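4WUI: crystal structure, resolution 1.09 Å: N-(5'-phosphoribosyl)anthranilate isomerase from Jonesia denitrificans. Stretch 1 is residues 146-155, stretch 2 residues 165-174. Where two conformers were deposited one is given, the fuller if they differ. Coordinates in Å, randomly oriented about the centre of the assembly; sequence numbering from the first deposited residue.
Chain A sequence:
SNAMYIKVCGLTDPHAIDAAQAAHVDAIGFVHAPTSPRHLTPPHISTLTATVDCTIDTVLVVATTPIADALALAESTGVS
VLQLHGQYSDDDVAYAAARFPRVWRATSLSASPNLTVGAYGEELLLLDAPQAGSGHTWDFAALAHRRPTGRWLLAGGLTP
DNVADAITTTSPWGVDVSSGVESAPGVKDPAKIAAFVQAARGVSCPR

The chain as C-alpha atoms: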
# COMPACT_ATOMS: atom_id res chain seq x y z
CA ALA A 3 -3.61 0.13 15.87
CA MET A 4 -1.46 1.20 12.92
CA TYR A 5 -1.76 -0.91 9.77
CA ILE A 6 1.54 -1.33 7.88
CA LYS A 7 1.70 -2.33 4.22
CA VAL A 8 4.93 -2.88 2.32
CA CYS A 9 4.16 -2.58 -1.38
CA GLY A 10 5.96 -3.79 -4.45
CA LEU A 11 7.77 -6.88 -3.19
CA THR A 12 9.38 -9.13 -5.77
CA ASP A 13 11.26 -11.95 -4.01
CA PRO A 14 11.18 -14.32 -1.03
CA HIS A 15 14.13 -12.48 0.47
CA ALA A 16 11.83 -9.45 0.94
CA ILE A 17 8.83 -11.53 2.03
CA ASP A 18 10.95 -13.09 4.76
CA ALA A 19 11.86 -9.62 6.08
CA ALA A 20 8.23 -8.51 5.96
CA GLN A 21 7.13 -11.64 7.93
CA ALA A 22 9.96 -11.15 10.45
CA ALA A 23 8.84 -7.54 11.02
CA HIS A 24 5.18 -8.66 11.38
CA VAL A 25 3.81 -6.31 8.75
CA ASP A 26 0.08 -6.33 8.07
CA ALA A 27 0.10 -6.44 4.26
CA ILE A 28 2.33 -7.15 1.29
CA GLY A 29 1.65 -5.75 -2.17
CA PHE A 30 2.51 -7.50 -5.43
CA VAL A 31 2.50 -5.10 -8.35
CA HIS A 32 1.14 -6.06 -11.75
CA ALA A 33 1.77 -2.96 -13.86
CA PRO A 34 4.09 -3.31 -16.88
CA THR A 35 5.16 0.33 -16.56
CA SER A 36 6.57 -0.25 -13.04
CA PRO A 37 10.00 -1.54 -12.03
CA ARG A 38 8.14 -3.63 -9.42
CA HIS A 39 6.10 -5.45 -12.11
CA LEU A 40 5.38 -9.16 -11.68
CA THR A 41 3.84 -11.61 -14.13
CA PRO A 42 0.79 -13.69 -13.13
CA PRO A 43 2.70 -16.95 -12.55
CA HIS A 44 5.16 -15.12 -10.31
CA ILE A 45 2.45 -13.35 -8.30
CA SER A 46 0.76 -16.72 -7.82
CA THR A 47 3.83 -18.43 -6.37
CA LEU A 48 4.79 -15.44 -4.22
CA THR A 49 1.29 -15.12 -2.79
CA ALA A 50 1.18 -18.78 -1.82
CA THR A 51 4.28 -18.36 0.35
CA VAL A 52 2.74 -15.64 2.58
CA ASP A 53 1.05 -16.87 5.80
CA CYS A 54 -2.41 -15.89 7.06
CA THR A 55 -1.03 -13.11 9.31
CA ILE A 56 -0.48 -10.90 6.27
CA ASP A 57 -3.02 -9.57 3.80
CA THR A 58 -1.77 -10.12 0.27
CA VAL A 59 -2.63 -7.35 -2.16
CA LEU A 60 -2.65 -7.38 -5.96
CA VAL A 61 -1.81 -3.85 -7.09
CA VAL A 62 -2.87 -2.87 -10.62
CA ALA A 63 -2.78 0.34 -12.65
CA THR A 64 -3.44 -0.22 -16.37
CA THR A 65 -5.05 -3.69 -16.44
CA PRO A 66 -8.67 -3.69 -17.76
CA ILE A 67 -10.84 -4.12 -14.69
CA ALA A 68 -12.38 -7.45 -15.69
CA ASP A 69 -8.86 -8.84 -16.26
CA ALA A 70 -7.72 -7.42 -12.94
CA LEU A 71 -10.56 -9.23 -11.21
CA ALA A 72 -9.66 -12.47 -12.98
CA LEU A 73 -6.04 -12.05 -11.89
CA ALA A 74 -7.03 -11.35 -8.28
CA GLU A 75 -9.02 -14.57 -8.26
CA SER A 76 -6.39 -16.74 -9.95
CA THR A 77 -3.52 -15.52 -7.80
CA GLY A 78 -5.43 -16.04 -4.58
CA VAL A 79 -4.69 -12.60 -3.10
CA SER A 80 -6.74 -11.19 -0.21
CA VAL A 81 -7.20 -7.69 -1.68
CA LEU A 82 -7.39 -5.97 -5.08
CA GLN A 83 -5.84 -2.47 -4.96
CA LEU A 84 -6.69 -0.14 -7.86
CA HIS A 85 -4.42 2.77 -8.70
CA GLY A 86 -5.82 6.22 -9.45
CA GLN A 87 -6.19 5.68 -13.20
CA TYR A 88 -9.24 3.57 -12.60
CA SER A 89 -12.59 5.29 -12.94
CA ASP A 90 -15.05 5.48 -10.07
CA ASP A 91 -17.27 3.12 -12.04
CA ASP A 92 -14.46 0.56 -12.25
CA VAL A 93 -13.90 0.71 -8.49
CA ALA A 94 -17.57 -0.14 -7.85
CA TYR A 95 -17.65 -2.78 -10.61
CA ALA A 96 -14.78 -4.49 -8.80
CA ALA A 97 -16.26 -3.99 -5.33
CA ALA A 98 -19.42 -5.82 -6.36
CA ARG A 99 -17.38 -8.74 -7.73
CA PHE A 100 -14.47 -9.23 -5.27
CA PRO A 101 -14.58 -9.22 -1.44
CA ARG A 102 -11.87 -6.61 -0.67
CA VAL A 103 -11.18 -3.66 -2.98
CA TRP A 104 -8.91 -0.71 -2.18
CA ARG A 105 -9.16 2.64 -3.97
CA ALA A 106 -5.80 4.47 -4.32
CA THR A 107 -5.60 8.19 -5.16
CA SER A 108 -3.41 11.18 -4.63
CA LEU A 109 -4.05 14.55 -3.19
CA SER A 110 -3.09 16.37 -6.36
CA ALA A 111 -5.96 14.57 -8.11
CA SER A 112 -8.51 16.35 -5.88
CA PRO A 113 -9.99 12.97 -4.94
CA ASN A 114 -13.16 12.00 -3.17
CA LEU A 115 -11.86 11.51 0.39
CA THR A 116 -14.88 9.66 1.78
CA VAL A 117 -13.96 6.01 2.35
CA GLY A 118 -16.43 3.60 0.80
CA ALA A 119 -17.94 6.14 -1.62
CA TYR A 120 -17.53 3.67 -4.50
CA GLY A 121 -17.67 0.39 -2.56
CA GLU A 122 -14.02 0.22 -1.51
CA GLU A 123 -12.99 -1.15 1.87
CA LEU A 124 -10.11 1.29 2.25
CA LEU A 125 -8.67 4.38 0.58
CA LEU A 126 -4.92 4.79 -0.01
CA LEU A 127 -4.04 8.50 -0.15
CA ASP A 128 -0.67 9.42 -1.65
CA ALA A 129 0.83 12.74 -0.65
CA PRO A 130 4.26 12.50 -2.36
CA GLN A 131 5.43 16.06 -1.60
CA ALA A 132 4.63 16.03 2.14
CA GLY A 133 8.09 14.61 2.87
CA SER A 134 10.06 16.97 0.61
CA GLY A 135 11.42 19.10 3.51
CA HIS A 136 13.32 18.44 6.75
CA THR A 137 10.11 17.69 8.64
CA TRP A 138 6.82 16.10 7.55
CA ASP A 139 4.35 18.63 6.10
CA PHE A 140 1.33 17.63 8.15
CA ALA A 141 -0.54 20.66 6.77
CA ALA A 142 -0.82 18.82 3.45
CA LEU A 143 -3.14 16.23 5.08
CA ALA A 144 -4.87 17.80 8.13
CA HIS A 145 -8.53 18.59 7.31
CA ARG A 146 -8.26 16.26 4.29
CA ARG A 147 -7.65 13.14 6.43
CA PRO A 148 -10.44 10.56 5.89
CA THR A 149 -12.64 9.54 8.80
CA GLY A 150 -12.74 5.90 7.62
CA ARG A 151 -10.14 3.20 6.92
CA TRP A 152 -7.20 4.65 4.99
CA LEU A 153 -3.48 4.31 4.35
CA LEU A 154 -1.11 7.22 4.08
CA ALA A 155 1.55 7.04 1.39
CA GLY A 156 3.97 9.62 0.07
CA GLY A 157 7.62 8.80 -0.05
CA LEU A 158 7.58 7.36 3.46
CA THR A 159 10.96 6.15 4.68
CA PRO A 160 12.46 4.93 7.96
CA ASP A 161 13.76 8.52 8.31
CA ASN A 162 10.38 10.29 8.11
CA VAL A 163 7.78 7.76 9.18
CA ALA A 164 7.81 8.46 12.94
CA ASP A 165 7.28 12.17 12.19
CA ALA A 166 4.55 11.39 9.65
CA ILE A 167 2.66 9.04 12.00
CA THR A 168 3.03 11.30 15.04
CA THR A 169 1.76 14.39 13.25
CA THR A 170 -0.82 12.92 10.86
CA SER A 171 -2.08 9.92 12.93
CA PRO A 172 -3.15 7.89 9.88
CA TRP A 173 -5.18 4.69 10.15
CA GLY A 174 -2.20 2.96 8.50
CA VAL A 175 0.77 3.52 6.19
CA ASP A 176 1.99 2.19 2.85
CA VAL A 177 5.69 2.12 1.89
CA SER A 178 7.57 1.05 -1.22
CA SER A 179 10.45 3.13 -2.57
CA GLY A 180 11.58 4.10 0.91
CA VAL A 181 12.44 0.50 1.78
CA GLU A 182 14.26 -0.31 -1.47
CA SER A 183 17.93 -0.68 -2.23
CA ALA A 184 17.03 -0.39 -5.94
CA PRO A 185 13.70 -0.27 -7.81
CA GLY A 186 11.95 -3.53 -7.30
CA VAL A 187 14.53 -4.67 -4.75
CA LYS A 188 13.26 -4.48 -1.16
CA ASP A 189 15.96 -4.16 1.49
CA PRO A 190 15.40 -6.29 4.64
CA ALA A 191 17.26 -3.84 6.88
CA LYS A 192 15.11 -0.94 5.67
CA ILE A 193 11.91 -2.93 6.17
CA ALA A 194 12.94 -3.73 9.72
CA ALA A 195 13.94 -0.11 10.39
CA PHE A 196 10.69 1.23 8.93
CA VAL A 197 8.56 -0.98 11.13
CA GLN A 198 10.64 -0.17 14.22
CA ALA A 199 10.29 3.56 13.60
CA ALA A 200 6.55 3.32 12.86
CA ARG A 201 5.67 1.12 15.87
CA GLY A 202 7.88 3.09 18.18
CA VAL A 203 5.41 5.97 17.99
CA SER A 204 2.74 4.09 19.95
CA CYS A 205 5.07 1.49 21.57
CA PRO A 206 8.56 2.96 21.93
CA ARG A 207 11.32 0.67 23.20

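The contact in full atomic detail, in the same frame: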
# COMPACT_ATOMS: atom_id res chain seq x y z
N ARG A 146 -7.99 17.20 5.37
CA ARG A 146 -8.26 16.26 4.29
C ARG A 146 -8.20 14.80 4.74
O ARG A 146 -8.55 13.90 3.96
CB ARG A 146 -7.26 16.44 3.18
CG ARG A 146 -7.20 17.83 2.62
CD ARG A 146 -5.99 17.98 1.72
NE ARG A 146 -5.74 19.37 1.37
CZ ARG A 146 -5.12 20.26 2.16
NH1 ARG A 146 -4.68 19.92 3.37
NH2 ARG A 146 -4.92 21.50 1.72
N ARG A 147 -7.76 14.53 5.95
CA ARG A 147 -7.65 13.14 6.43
C ARG A 147 -9.03 12.47 6.44
O ARG A 147 -10.00 13.02 6.99
CB ARG A 147 -7.08 13.09 7.83
CG ARG A 147 -5.63 13.43 7.86
CD ARG A 147 -5.08 13.51 9.26
NE ARG A 147 -5.55 14.71 9.97
CZ ARG A 147 -5.19 14.98 11.21
NH1 ARG A 147 -4.43 14.11 11.89
NH2 ARG A 147 -5.59 16.09 11.79
N PRO A 148 -9.15 11.29 5.83
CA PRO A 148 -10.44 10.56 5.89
C PRO A 148 -10.84 10.18 7.31
O PRO A 148 -9.99 9.89 8.14
CB PRO A 148 -10.14 9.30 5.07
CG PRO A 148 -9.11 9.72 4.10
CD PRO A 148 -8.20 10.62 4.93
N THR A 149 -12.15 10.06 7.54
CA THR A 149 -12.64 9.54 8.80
C THR A 149 -12.69 8.01 8.86
O THR A 149 -12.79 7.45 9.97
CB THR A 149 -14.03 10.10 9.14
OG1 THR A 149 -14.96 9.70 8.12
CG2 THR A 149 -14.00 11.64 9.23
N GLY A 150 -12.65 7.36 7.70
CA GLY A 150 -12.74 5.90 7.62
C GLY A 150 -11.37 5.22 7.57
O GLY A 150 -10.34 5.75 8.01
N ARG A 151 -11.35 4.02 7.00
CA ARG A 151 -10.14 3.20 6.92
C ARG A 151 -9.29 3.67 5.74
O ARG A 151 -9.74 3.66 4.60
CB ARG A 151 -10.54 1.73 6.74
CG ARG A 151 -11.43 1.22 7.89
CD ARG A 151 -11.82 -0.26 7.79
NE ARG A 151 -12.70 -0.50 6.67
CZ ARG A 151 -13.60 -1.46 6.61
NH1 ARG A 151 -13.75 -2.34 7.58
NH2 ARG A 151 -14.38 -1.52 5.54
N TRP A 152 -8.06 4.10 6.03
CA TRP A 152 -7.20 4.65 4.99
C TRP A 152 -5.75 4.38 5.28
O TRP A 152 -5.35 4.20 6.43
CB TRP A 152 -7.43 6.17 4.79
CG TRP A 152 -6.97 7.06 5.90
CD1 TRP A 152 -7.50 7.22 7.13
CD2 TRP A 152 -5.87 7.99 5.82
NE1 TRP A 152 -6.81 8.15 7.85
CE2 TRP A 152 -5.81 8.66 7.05
CE3 TRP A 152 -4.95 8.33 4.81
CZ2 TRP A 152 -4.92 9.70 7.29
CZ3 TRP A 152 -4.06 9.33 5.05
CH2 TRP A 152 -4.03 10.00 6.28
N LEU A 153 -4.95 4.37 4.22
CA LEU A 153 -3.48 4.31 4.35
C LEU A 153 -2.88 5.57 3.80
O LEU A 153 -3.25 6.02 2.71
CB LEU A 153 -2.87 3.11 3.60
CG LEU A 153 -3.40 1.73 3.98
CD1 LEU A 153 -2.72 0.66 3.13
CD2 LEU A 153 -3.27 1.42 5.46
N LEU A 154 -1.93 6.12 4.54
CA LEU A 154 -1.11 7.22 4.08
C LEU A 154 0.08 6.67 3.30
O LEU A 154 0.79 5.79 3.78
CB LEU A 154 -0.58 7.99 5.30
CG LEU A 154 0.41 9.11 5.04
CD1 LEU A 154 -0.23 10.25 4.28
CD2 LEU A 154 1.04 9.59 6.36
N ALA A 155 0.33 7.25 2.15
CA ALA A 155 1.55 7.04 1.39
C ALA A 155 2.12 8.39 1.00
O ALA A 155 1.40 9.40 0.99
CB ALA A 155 1.28 6.21 0.16
N ASP A 165 7.79 10.81 12.31
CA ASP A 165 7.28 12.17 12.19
C ASP A 165 5.90 12.14 11.52
O ASP A 165 4.93 12.70 12.05
CB ASP A 165 8.31 12.97 11.38
CG ASP A 165 8.05 14.47 11.33
OD1 ASP A 165 7.14 15.01 11.99
OD2 ASP A 165 8.83 15.12 10.59
N ALA A 166 5.80 11.46 10.38
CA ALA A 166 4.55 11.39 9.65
C ALA A 166 3.42 10.80 10.51
O ALA A 166 2.31 11.33 10.56
CB ALA A 166 4.68 10.56 8.37
N ILE A 167 3.69 9.69 11.19
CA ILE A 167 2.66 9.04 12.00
C ILE A 167 2.30 9.90 13.20
O ILE A 167 1.15 10.02 13.57
CB ILE A 167 3.09 7.63 12.43
CG1 ILE A 167 3.06 6.70 11.19
CG2 ILE A 167 2.20 7.07 13.56
CD1 ILE A 167 3.63 5.34 11.46
N THR A 168 3.30 10.49 13.85
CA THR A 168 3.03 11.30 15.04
C THR A 168 2.14 12.49 14.71
O THR A 168 1.20 12.81 15.45
CB THR A 168 4.37 11.78 15.65
OG1 THR A 168 5.13 10.66 16.11
CG2 THR A 168 4.14 12.69 16.84
N THR A 169 2.43 13.15 13.60
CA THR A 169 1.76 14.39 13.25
C THR A 169 0.44 14.19 12.52
O THR A 169 -0.47 14.99 12.70
CB THR A 169 2.66 15.35 12.46
OG1 THR A 169 3.02 14.77 11.20
CG2 THR A 169 3.90 15.74 13.27
N THR A 170 0.34 13.15 11.69
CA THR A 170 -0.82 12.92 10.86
C THR A 170 -1.77 11.83 11.41
O THR A 170 -2.94 11.79 11.05
CB THR A 170 -0.37 12.64 9.39
OG1 THR A 170 0.17 13.86 8.85
CG2 THR A 170 -1.48 12.24 8.49
N SER A 171 -1.26 10.97 12.29
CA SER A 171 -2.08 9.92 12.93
C SER A 171 -2.96 9.17 11.92
O SER A 171 -4.16 9.06 12.08
CB SER A 171 -2.94 10.54 14.06
OG SER A 171 -2.15 11.20 15.02
N PRO A 172 -2.35 8.61 10.87
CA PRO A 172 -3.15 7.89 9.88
C PRO A 172 -3.65 6.56 10.42
O PRO A 172 -3.05 5.98 11.33
CB PRO A 172 -2.16 7.64 8.75
CG PRO A 172 -0.86 7.45 9.49
CD PRO A 172 -0.91 8.47 10.64
N TRP A 173 -4.68 6.00 9.80
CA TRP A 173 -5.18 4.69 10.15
C TRP A 173 -4.13 3.61 9.86
O TRP A 173 -4.04 2.60 10.57
CB TRP A 173 -6.50 4.47 9.40
CG TRP A 173 -7.30 3.27 9.74
CD1 TRP A 173 -8.36 3.26 10.60
CD2 TRP A 173 -7.20 1.94 9.22
NE1 TRP A 173 -8.92 2.02 10.65
CE2 TRP A 173 -8.23 1.18 9.81
CE3 TRP A 173 -6.36 1.33 8.28
CZ2 TRP A 173 -8.44 -0.15 9.49
CZ3 TRP A 173 -6.57 -0.01 7.99
CH2 TRP A 173 -7.59 -0.73 8.59
N GLY A 174 -3.32 3.82 8.82
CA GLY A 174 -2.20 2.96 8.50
C GLY A 174 -1.30 3.66 7.51
O GLY A 174 -1.57 4.80 7.09
O HOH W 1 -2.64 13.74 14.16

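A side chain is not bound to follow the direction in which its CA-to-CB bond sets out; its rotamer can bring the far end back to a partner, and the contact between residues 146-155 and 165-174 of this isomerase illustrates the point well. The first stretch ends in a strand, 152-155; the second leaves a helix at S171, which has positive phi, and turns through P172 and W173 to G174. The clearest backbone link is a nearly straight hydrogen bond from L154 N to G174 O, 2.9 Å.

W152 is the most instructive case. Its CA-to-CB bond points away from the second stretch, yet with chi1 at 70° (p) and chi2 at -71° the indole swings back across it. P172 CB then lies over one face of the ring, 4.1 Å from the centroid of its six-membered part, in a CH-pi contact, while CZ2 of W152 comes within 3.7 Å of that same P172 CB. T170 CG2 sits at the ring edge, 4.1 Å from W152 CH2. One buried side chain thus meets both the last turn of the helix and the loop that follows it.

W173 reaches the other way. Its CB points toward the first stretch, and a t rotamer (chi1 -171°) lays the indole along R151. R151 CA stands 3.9 Å from the centroid of the five-membered ring and only 5° off its normal, so the backbone carbon itself makes the CH-pi contact. The R151 side chain also packs here, with CG 3.7 Å from W173 CZ2, before its end leads away to hydrogen bonds elsewhere in the structure. At the edge of the W173 ring, L153 CD2 approaches CE3 to 4.2 Å. That methyl leaves no room beside G174: an ideal CB there would fall 2.6 Å from L153 CD2, a clash.

L154 needs no such detour. It points toward the second stretch, its CB 3.8 Å from P172 CB, and its t, p rotamer places CD2 4.3 Å from A166 CB and 4.2 Å from T170 CG2.

At the exposed margin, R147 shows how a flexible chain combines apolar and polar contact. Its CD lies 3.9 Å from T170 CG2, and the m bend at chi3 helps direct the guanidinium to the helix end, where NH1 donates to T170 O at 2.9 Å, near the guanidinium plane. A water extends this link, accepting from R147 NH1 (2.9 Å from the water oxygen), donating to T169 O and hydrogen-bonding to S171 OG.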